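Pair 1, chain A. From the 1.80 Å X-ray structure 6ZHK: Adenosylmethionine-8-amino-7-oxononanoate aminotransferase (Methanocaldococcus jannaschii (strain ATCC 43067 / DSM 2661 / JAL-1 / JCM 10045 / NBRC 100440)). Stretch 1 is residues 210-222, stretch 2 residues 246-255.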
# COMPACT_ATOMS: atom_id res chain seq x y z
N GLU A 210 -31.18 19.22 -5.30
CA GLU A 210 -30.15 18.14 -5.39
C GLU A 210 -30.36 17.31 -6.68
O GLU A 210 -29.40 16.75 -7.22
CB GLU A 210 -30.08 17.35 -4.07
N MET A 211 -31.59 17.27 -7.21
CA MET A 211 -31.85 16.65 -8.50
C MET A 211 -31.05 17.33 -9.61
O MET A 211 -30.63 16.67 -10.56
CB MET A 211 -33.34 16.69 -8.86
CG MET A 211 -33.68 15.88 -10.09
SD MET A 211 -33.37 14.07 -10.14
CE MET A 211 -33.57 13.75 -11.90
N GLU A 212 -30.91 18.65 -9.51
CA GLU A 212 -30.11 19.51 -10.38
C GLU A 212 -28.71 18.92 -10.51
O GLU A 212 -28.14 18.83 -11.62
CB GLU A 212 -29.92 20.85 -9.65
CG GLU A 212 -30.28 22.09 -10.44
CD GLU A 212 -29.42 22.36 -11.66
OE1 GLU A 212 -28.20 22.07 -11.62
OE2 GLU A 212 -29.98 22.87 -12.65
N CYS A 213 -28.17 18.51 -9.36
CA CYS A 213 -26.83 17.96 -9.30
C CYS A 213 -26.79 16.53 -9.86
O CYS A 213 -25.84 16.19 -10.56
CB CYS A 213 -26.23 18.06 -7.90
SG CYS A 213 -25.42 19.64 -7.55
N LEU A 214 -27.81 15.69 -9.59
CA LEU A 214 -27.84 14.37 -10.21
C LEU A 214 -27.88 14.50 -11.74
O LEU A 214 -27.08 13.87 -12.45
CB LEU A 214 -29.03 13.57 -9.67
CG LEU A 214 -29.19 12.19 -10.29
CD1 LEU A 214 -27.87 11.38 -10.27
CD2 LEU A 214 -30.36 11.45 -9.63
N ASN A 215 -28.80 15.35 -12.25
CA ASN A 215 -28.94 15.58 -13.68
C ASN A 215 -27.61 16.06 -14.28
O ASN A 215 -27.27 15.69 -15.39
CB ASN A 215 -30.11 16.53 -14.02
CG ASN A 215 -31.48 15.86 -14.09
OD1 ASN A 215 -31.59 14.67 -14.42
ND2 ASN A 215 -32.52 16.64 -13.78
N GLU A 216 -26.85 16.87 -13.55
CA GLU A 216 -25.58 17.36 -14.05
C GLU A 216 -24.65 16.17 -14.31
O GLU A 216 -24.01 16.12 -15.37
CB GLU A 216 -24.97 18.36 -13.07
CG GLU A 216 -23.50 18.59 -13.35
CD GLU A 216 -22.56 18.94 -12.19
OE1 GLU A 216 -23.00 18.94 -11.00
OE2 GLU A 216 -21.41 19.28 -12.50
N MET A 217 -24.59 15.23 -13.34
CA MET A 217 -23.72 14.06 -13.39
C MET A 217 -24.17 13.10 -14.50
O MET A 217 -23.37 12.51 -15.23
CB MET A 217 -23.69 13.35 -12.03
CG MET A 217 -23.00 11.99 -12.11
SD MET A 217 -21.24 12.16 -12.56
CE MET A 217 -20.47 12.24 -10.94
N ILE A 218 -25.48 12.88 -14.59
CA ILE A 218 -25.98 11.96 -15.60
C ILE A 218 -25.63 12.51 -16.98
O ILE A 218 -25.20 11.76 -17.85
CB ILE A 218 -27.50 11.78 -15.44
CG1 ILE A 218 -27.79 11.03 -14.13
CG2 ILE A 218 -28.00 11.02 -16.67
CD1 ILE A 218 -29.31 10.89 -13.76
N SER A 219 -25.81 13.83 -17.16
CA SER A 219 -25.51 14.51 -18.41
C SER A 219 -24.03 14.33 -18.76
O SER A 219 -23.71 14.15 -19.93
CB SER A 219 -25.85 16.01 -18.33
OG SER A 219 -27.27 16.13 -18.21
N LEU A 220 -23.15 14.45 -17.77
CA LEU A 220 -21.73 14.26 -18.06
C LEU A 220 -21.45 12.81 -18.48
O LEU A 220 -20.70 12.59 -19.41
CB LEU A 220 -20.99 14.61 -16.78
CG LEU A 220 -19.57 15.14 -16.86
CD1 LEU A 220 -19.56 16.55 -17.46
CD2 LEU A 220 -19.04 15.19 -15.44
N ILE A 221 -22.07 11.81 -17.80
CA ILE A 221 -21.93 10.41 -18.20
C ILE A 221 -22.42 10.21 -19.63
O ILE A 221 -21.74 9.57 -20.45
CB ILE A 221 -22.61 9.46 -17.17
CG1 ILE A 221 -21.89 9.57 -15.83
CG2 ILE A 221 -22.65 8.02 -17.72
CD1 ILE A 221 -22.65 8.95 -14.64
N GLU A 222 -23.59 10.77 -19.95
CA GLU A 222 -24.12 10.63 -21.29
C GLU A 222 -23.19 11.29 -22.32
O GLU A 222 -22.97 10.74 -23.39
CB GLU A 222 -25.51 11.27 -21.37
CG GLU A 222 -26.54 10.53 -20.54
CD GLU A 222 -27.86 11.24 -20.38
OE1 GLU A 222 -27.88 12.50 -20.45
OE2 GLU A 222 -28.86 10.53 -20.15
N TYR A 246 -23.94 12.00 0.32
CA TYR A 246 -24.58 12.14 -0.98
C TYR A 246 -26.08 12.11 -0.71
O TYR A 246 -26.50 11.31 0.13
CB TYR A 246 -24.32 10.88 -1.78
CG TYR A 246 -22.93 10.76 -2.36
CD1 TYR A 246 -21.83 10.63 -1.54
CD2 TYR A 246 -22.72 10.76 -3.73
CE1 TYR A 246 -20.56 10.52 -2.05
CE2 TYR A 246 -21.45 10.61 -4.26
CZ TYR A 246 -20.36 10.54 -3.41
OH TYR A 246 -19.07 10.43 -3.86
N PRO A 247 -26.92 12.91 -1.39
CA PRO A 247 -28.37 12.80 -1.18
C PRO A 247 -28.87 11.39 -1.47
O PRO A 247 -28.32 10.70 -2.32
CB PRO A 247 -28.95 13.76 -2.23
CG PRO A 247 -27.85 14.74 -2.50
CD PRO A 247 -26.56 13.94 -2.37
N ASP A 248 -29.98 10.99 -0.84
CA ASP A 248 -30.62 9.71 -1.14
C ASP A 248 -30.98 9.71 -2.63
O ASP A 248 -31.35 10.76 -3.17
CB ASP A 248 -31.82 9.40 -0.22
CG ASP A 248 -31.41 8.96 1.18
OD1 ASP A 248 -30.20 8.62 1.37
OD2 ASP A 248 -32.29 8.93 2.08
N GLY A 249 -30.75 8.56 -3.31
CA GLY A 249 -31.06 8.45 -4.73
C GLY A 249 -29.91 8.88 -5.66
O GLY A 249 -29.96 8.63 -6.85
N TYR A 250 -28.85 9.51 -5.11
CA TYR A 250 -27.82 10.02 -5.99
C TYR A 250 -27.02 8.86 -6.60
O TYR A 250 -26.89 8.78 -7.83
CB TYR A 250 -26.95 11.08 -5.32
CG TYR A 250 -25.89 11.64 -6.25
CD1 TYR A 250 -24.64 11.03 -6.34
CD2 TYR A 250 -26.09 12.83 -6.93
CE1 TYR A 250 -23.64 11.57 -7.13
CE2 TYR A 250 -25.10 13.39 -7.72
CZ TYR A 250 -23.86 12.76 -7.81
OH TYR A 250 -22.87 13.26 -8.60
N ILE A 251 -26.48 7.99 -5.73
CA ILE A 251 -25.68 6.85 -6.15
C ILE A 251 -26.51 5.94 -7.06
O ILE A 251 -26.03 5.46 -8.09
CB ILE A 251 -25.12 6.06 -4.95
CG1 ILE A 251 -24.35 6.94 -3.96
CG2 ILE A 251 -24.31 4.86 -5.46
CD1 ILE A 251 -22.88 7.02 -4.22
N GLU A 252 -27.79 5.71 -6.69
CA GLU A 252 -28.65 4.88 -7.52
C GLU A 252 -28.81 5.47 -8.92
O GLU A 252 -28.78 4.72 -9.86
CB GLU A 252 -30.05 4.68 -6.89
CG GLU A 252 -29.98 3.96 -5.54
CD GLU A 252 -29.88 4.80 -4.27
OE1 GLU A 252 -29.24 5.89 -4.25
OE2 GLU A 252 -30.42 4.36 -3.26
N GLY A 253 -29.03 6.77 -9.07
CA GLY A 253 -29.21 7.35 -10.39
C GLY A 253 -27.91 7.31 -11.19
O GLY A 253 -27.90 7.08 -12.41
N VAL A 254 -26.77 7.51 -10.51
CA VAL A 254 -25.50 7.41 -11.23
C VAL A 254 -25.28 5.97 -11.71
O VAL A 254 -24.94 5.71 -12.85
CB VAL A 254 -24.33 7.90 -10.36
CG1 VAL A 254 -22.99 7.52 -10.98
CG2 VAL A 254 -24.40 9.39 -10.05
N ALA A 255 -25.47 5.01 -10.82
CA ALA A 255 -25.33 3.62 -11.22
C ALA A 255 -26.23 3.29 -12.41
O ALA A 255 -25.84 2.55 -13.31
CB ALA A 255 -25.62 2.73 -10.03
O HOH W 1 -23.13 16.03 -9.43

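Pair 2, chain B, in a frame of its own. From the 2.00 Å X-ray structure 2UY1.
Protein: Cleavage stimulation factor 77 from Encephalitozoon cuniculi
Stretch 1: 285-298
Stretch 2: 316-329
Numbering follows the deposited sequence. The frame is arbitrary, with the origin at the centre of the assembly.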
# COMPACT_ATOMS: atom_id res chain seq x y z
N LEU B 285 -7.33 -0.33 -27.28
CA LEU B 285 -8.71 -0.52 -27.70
C LEU B 285 -9.70 -0.35 -26.55
O LEU B 285 -10.76 0.27 -26.74
CB LEU B 285 -8.89 -1.85 -28.49
CG LEU B 285 -8.04 -1.94 -29.82
CD1 LEU B 285 -7.96 -3.40 -30.35
CD2 LEU B 285 -8.49 -0.97 -30.94
N ASP B 286 -9.36 -0.87 -25.37
CA ASP B 286 -10.19 -0.67 -24.18
C ASP B 286 -10.09 0.79 -23.76
O ASP B 286 -11.10 1.35 -23.45
CB ASP B 286 -9.77 -1.56 -23.02
CG ASP B 286 -10.23 -3.02 -23.19
OD1 ASP B 286 -11.22 -3.31 -23.91
OD2 ASP B 286 -9.59 -3.89 -22.53
N LEU B 287 -8.89 1.40 -23.77
CA LEU B 287 -8.83 2.83 -23.43
C LEU B 287 -9.52 3.75 -24.43
O LEU B 287 -9.99 4.84 -24.05
CB LEU B 287 -7.42 3.31 -23.10
CG LEU B 287 -7.29 4.41 -22.02
CD1 LEU B 287 -8.00 4.15 -20.66
CD2 LEU B 287 -5.85 4.65 -21.78
N LEU B 288 -9.64 3.33 -25.69
CA LEU B 288 -10.39 4.09 -26.68
C LEU B 288 -11.88 4.03 -26.40
O LEU B 288 -12.56 5.05 -26.46
CB LEU B 288 -10.14 3.56 -28.11
CG LEU B 288 -8.80 3.91 -28.71
CD1 LEU B 288 -8.61 3.05 -29.95
CD2 LEU B 288 -8.79 5.41 -28.97
N ARG B 289 -12.37 2.83 -26.09
CA ARG B 289 -13.77 2.62 -25.79
C ARG B 289 -14.26 3.41 -24.62
O ARG B 289 -15.29 4.09 -24.68
CB ARG B 289 -14.02 1.15 -25.51
CG ARG B 289 -13.99 0.30 -26.75
CD ARG B 289 -14.07 -1.16 -26.38
NE ARG B 289 -12.99 -1.94 -26.99
CZ ARG B 289 -13.17 -3.00 -27.79
NH1 ARG B 289 -14.38 -3.42 -28.10
NH2 ARG B 289 -12.11 -3.64 -28.28
N ILE B 290 -13.51 3.33 -23.52
CA ILE B 290 -13.78 4.08 -22.34
C ILE B 290 -13.83 5.60 -22.67
O ILE B 290 -14.77 6.28 -22.30
CB ILE B 290 -12.72 3.70 -21.23
CG1 ILE B 290 -13.15 2.42 -20.52
CG2 ILE B 290 -12.49 4.91 -20.24
CD1 ILE B 290 -11.98 1.72 -19.76
N ASN B 291 -12.83 6.09 -23.40
CA ASN B 291 -12.74 7.50 -23.71
C ASN B 291 -13.78 8.02 -24.70
O ASN B 291 -14.24 9.17 -24.61
CB ASN B 291 -11.29 7.92 -24.00
CG ASN B 291 -10.50 8.22 -22.66
OD1 ASN B 291 -10.79 9.18 -21.97
ND2 ASN B 291 -9.59 7.36 -22.31
N HIS B 292 -14.23 7.09 -25.53
CA HIS B 292 -15.25 7.30 -26.53
C HIS B 292 -16.55 7.35 -25.81
O HIS B 292 -17.30 8.30 -25.99
CB HIS B 292 -15.21 6.18 -27.59
CG HIS B 292 -16.19 6.35 -28.72
ND1 HIS B 292 -16.55 5.49 -29.70
CD2 HIS B 292 -16.87 7.52 -28.97
CE1 HIS B 292 -17.44 6.15 -30.51
NE2 HIS B 292 -17.62 7.38 -30.05
N LEU B 293 -16.80 6.40 -24.90
CA LEU B 293 -17.99 6.46 -24.03
C LEU B 293 -18.09 7.76 -23.27
O LEU B 293 -19.20 8.32 -23.15
CB LEU B 293 -18.09 5.27 -23.02
CG LEU B 293 -18.46 3.90 -23.62
CD1 LEU B 293 -18.11 2.80 -22.62
CD2 LEU B 293 -19.91 3.81 -23.99
N ASN B 294 -16.95 8.23 -22.72
CA ASN B 294 -16.88 9.50 -21.96
C ASN B 294 -17.26 10.68 -22.80
O ASN B 294 -18.00 11.58 -22.33
CB ASN B 294 -15.47 9.80 -21.42
CG ASN B 294 -15.40 11.16 -20.68
OD1 ASN B 294 -16.02 11.34 -19.65
ND2 ASN B 294 -14.65 12.09 -21.23
N TYR B 295 -16.73 10.69 -24.02
CA TYR B 295 -17.08 11.69 -25.06
C TYR B 295 -18.60 11.76 -25.25
O TYR B 295 -19.21 12.85 -25.19
CB TYR B 295 -16.37 11.39 -26.40
CG TYR B 295 -16.88 12.27 -27.56
CD1 TYR B 295 -16.17 13.42 -27.96
CD2 TYR B 295 -18.11 12.02 -28.19
CE1 TYR B 295 -16.65 14.24 -29.02
CE2 TYR B 295 -18.62 12.91 -29.19
CZ TYR B 295 -17.88 13.98 -29.61
OH TYR B 295 -18.35 14.82 -30.63
N VAL B 296 -19.20 10.60 -25.47
CA VAL B 296 -20.62 10.51 -25.72
C VAL B 296 -21.46 10.90 -24.52
O VAL B 296 -22.44 11.58 -24.69
CB VAL B 296 -21.04 9.14 -26.31
CG1 VAL B 296 -22.56 9.04 -26.42
CG2 VAL B 296 -20.42 8.96 -27.66
N LEU B 297 -21.08 10.48 -23.30
CA LEU B 297 -21.75 10.92 -22.09
C LEU B 297 -21.71 12.42 -21.98
O LEU B 297 -22.69 13.07 -21.58
CB LEU B 297 -21.03 10.32 -20.84
CG LEU B 297 -21.61 10.59 -19.45
CD1 LEU B 297 -23.09 10.17 -19.30
CD2 LEU B 297 -20.73 9.98 -18.29
N LYS B 298 -20.57 13.01 -22.25
CA LYS B 298 -20.46 14.45 -22.15
C LYS B 298 -21.26 15.22 -23.21
O LYS B 298 -21.84 16.27 -22.92
CB LYS B 298 -19.00 14.89 -22.17
CG LYS B 298 -18.18 14.38 -20.94
CD LYS B 298 -18.30 15.31 -19.77
CE LYS B 298 -17.70 14.71 -18.48
NZ LYS B 298 -17.99 13.26 -18.32
N GLY B 316 -14.78 -8.07 -28.35
CA GLY B 316 -14.21 -8.32 -27.02
C GLY B 316 -13.78 -7.03 -26.28
O GLY B 316 -12.60 -6.63 -26.33
N VAL B 317 -14.74 -6.38 -25.62
CA VAL B 317 -14.40 -5.22 -24.81
C VAL B 317 -13.87 -5.78 -23.51
O VAL B 317 -14.45 -6.73 -22.98
CB VAL B 317 -15.60 -4.18 -24.61
CG1 VAL B 317 -16.42 -4.04 -25.90
CG2 VAL B 317 -16.53 -4.53 -23.42
N GLY B 318 -12.76 -5.22 -23.04
CA GLY B 318 -12.04 -5.75 -21.85
C GLY B 318 -12.81 -5.61 -20.55
O GLY B 318 -13.87 -4.96 -20.51
N PRO B 319 -12.26 -6.18 -19.47
CA PRO B 319 -12.77 -6.04 -18.10
C PRO B 319 -12.96 -4.58 -17.67
O PRO B 319 -13.98 -4.24 -17.08
CB PRO B 319 -11.67 -6.71 -17.24
CG PRO B 319 -11.03 -7.69 -18.17
CD PRO B 319 -11.01 -6.98 -19.51
N HIS B 320 -12.02 -3.71 -17.99
CA HIS B 320 -12.09 -2.31 -17.55
C HIS B 320 -13.31 -1.55 -18.02
O HIS B 320 -13.71 -0.58 -17.41
CB HIS B 320 -10.87 -1.55 -18.09
CG HIS B 320 -9.59 -1.92 -17.42
ND1 HIS B 320 -8.67 -2.87 -17.70
CD2 HIS B 320 -9.14 -1.27 -16.29
CE1 HIS B 320 -7.68 -2.77 -16.75
NE2 HIS B 320 -7.98 -1.79 -15.92
N VAL B 321 -13.84 -1.93 -19.19
CA VAL B 321 -14.85 -1.13 -19.88
C VAL B 321 -16.15 -1.38 -19.15
O VAL B 321 -16.93 -0.48 -18.98
CB VAL B 321 -14.94 -1.49 -21.44
CG1 VAL B 321 -16.15 -0.78 -22.16
CG2 VAL B 321 -13.68 -1.10 -22.11
N PHE B 322 -16.31 -2.59 -18.65
CA PHE B 322 -17.47 -2.96 -17.84
C PHE B 322 -17.43 -2.28 -16.49
O PHE B 322 -18.46 -1.87 -16.01
CB PHE B 322 -17.49 -4.47 -17.57
CG PHE B 322 -17.75 -5.33 -18.80
CD1 PHE B 322 -19.04 -5.61 -19.20
CD2 PHE B 322 -16.68 -5.87 -19.53
CE1 PHE B 322 -19.29 -6.43 -20.32
CE2 PHE B 322 -16.91 -6.70 -20.64
CZ PHE B 322 -18.22 -6.99 -21.02
N ILE B 323 -16.27 -2.27 -15.82
CA ILE B 323 -16.06 -1.63 -14.53
C ILE B 323 -16.26 -0.12 -14.66
O ILE B 323 -16.89 0.51 -13.82
CB ILE B 323 -14.63 -1.89 -13.99
CG1 ILE B 323 -14.29 -3.39 -13.87
CG2 ILE B 323 -14.33 -1.09 -12.70
CD1 ILE B 323 -12.78 -3.64 -13.47
N TYR B 324 -15.70 0.47 -15.72
CA TYR B 324 -15.96 1.89 -15.97
C TYR B 324 -17.45 2.20 -16.14
O TYR B 324 -17.95 3.18 -15.58
CB TYR B 324 -15.16 2.33 -17.17
CG TYR B 324 -15.63 3.61 -17.75
CD1 TYR B 324 -15.21 4.84 -17.23
CD2 TYR B 324 -16.53 3.59 -18.82
CE1 TYR B 324 -15.69 6.00 -17.78
CE2 TYR B 324 -17.02 4.73 -19.37
CZ TYR B 324 -16.60 5.92 -18.87
OH TYR B 324 -17.10 7.05 -19.48
N CYS B 325 -18.18 1.40 -16.93
CA CYS B 325 -19.64 1.66 -17.15
C CYS B 325 -20.46 1.48 -15.91
O CYS B 325 -21.51 2.14 -15.76
CB CYS B 325 -20.25 0.73 -18.22
SG CYS B 325 -19.69 1.18 -19.89
N ALA B 326 -20.06 0.52 -15.07
CA ALA B 326 -20.79 0.29 -13.80
C ALA B 326 -20.63 1.50 -12.86
O ALA B 326 -21.60 1.97 -12.18
CB ALA B 326 -20.31 -1.00 -13.15
N PHE B 327 -19.42 2.04 -12.85
CA PHE B 327 -19.13 3.22 -12.06
C PHE B 327 -19.84 4.45 -12.62
O PHE B 327 -20.27 5.28 -11.89
CB PHE B 327 -17.65 3.54 -12.04
CG PHE B 327 -16.77 2.62 -11.21
CD1 PHE B 327 -17.26 1.75 -10.23
CD2 PHE B 327 -15.37 2.74 -11.36
CE1 PHE B 327 -16.39 0.98 -9.46
CE2 PHE B 327 -14.48 1.95 -10.58
CZ PHE B 327 -15.00 1.05 -9.66
N ILE B 328 -19.83 4.68 -13.91
CA ILE B 328 -20.67 5.79 -14.39
C ILE B 328 -22.15 5.62 -13.98
O ILE B 328 -22.80 6.60 -13.69
CB ILE B 328 -20.69 5.88 -15.91
CG1 ILE B 328 -19.29 6.16 -16.50
CG2 ILE B 328 -21.77 6.87 -16.33
CD1 ILE B 328 -18.58 7.35 -15.95
N GLU B 329 -22.66 4.40 -14.01
CA GLU B 329 -24.08 4.22 -13.86
C GLU B 329 -24.36 4.46 -12.42
O GLU B 329 -25.30 5.14 -12.11
CB GLU B 329 -24.59 2.84 -14.30
CG GLU B 329 -24.66 2.66 -15.80
CD GLU B 329 -25.90 3.34 -16.47
OE1 GLU B 329 -26.83 3.85 -15.80
OE2 GLU B 329 -25.95 3.31 -17.71
O HOH W 2 -9.61 -4.24 -19.83
O HOH W 3 -16.56 9.52 -17.88

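The sharpest difference lies at one matched position, Gly A253 in pair 1 and Tyr B324 in pair 2. Pair 1 has no side chain there. An ideal CB on Gly A253 would lie 2.8 Å from CD2 of Leu A214, a clash. Pair 2 fills the same place with an aromatic ring. CG2 of Ile B290 sits over one face of the Tyr B324 ring, 4.1 Å from its centroid, in a CH-pi contact. Leu A214 and Ile B290 are themselves matched.

The backbones are alike. In each pair two helices run nearly parallel, with an angle of 21° between their directions and a signed crossing angle of -21°. The axes approach to 9.8 Å in pair 1 and 9.2 Å in pair 2. Fourteen central residues superpose with an RMSD of 0.8 Å. The contact buries 404 Å² in pair 1 and 611 Å² in pair 2.

The ring of pair 1 stands one helical turn earlier. Tyr A250 matches Val B321. Its CA-to-CB bond points sideways, but the end of the side chain comes nearer the first helix. CD1 of Leu A214 lies 4.1 Å from CD2 of Tyr A250, and CE of Met A217 reaches its OH at 3.5 Å. Val B321 is smaller and points toward the first helix. It sits as a knob among Asp B286, Arg B289, Ile B290 and Leu B293.

Met A217 and Leu B293 match, and both point toward the second helix. CG of Met A217 packs on CG2 of Val A254 at 3.6 Å. In pair 2, CD1 of Leu B293 meets SG of Cys B325, the match of Val A254, at 3.5 Å.

At the start of the contact, Glu A210 matches Asp B286 and Pro A247 matches Gly B318. Glu A210 is modelled only to CB, which lies 3.8 Å from CG of Pro A247. In pair 2 the Gly B318 N donates a hydrogen bond to OD1 of Asp B286 at 2.6 Å. The lack of a side chain at Gly B318 leaves room for the carboxylate, since an ideal CB would clash with OD2 of Asp B286 at 1.8 Å.

Water links the helices in both pairs. In pair 1, water 1 donates to O of Cys A213 at 2.9 Å and hydrogen-bonds OH of Tyr A250 at 2.9 Å. In pair 2, water 3 donates to OD1 of Asn B294 at 2.6 Å and accepts from OH of Tyr B324 at 3.0 Å.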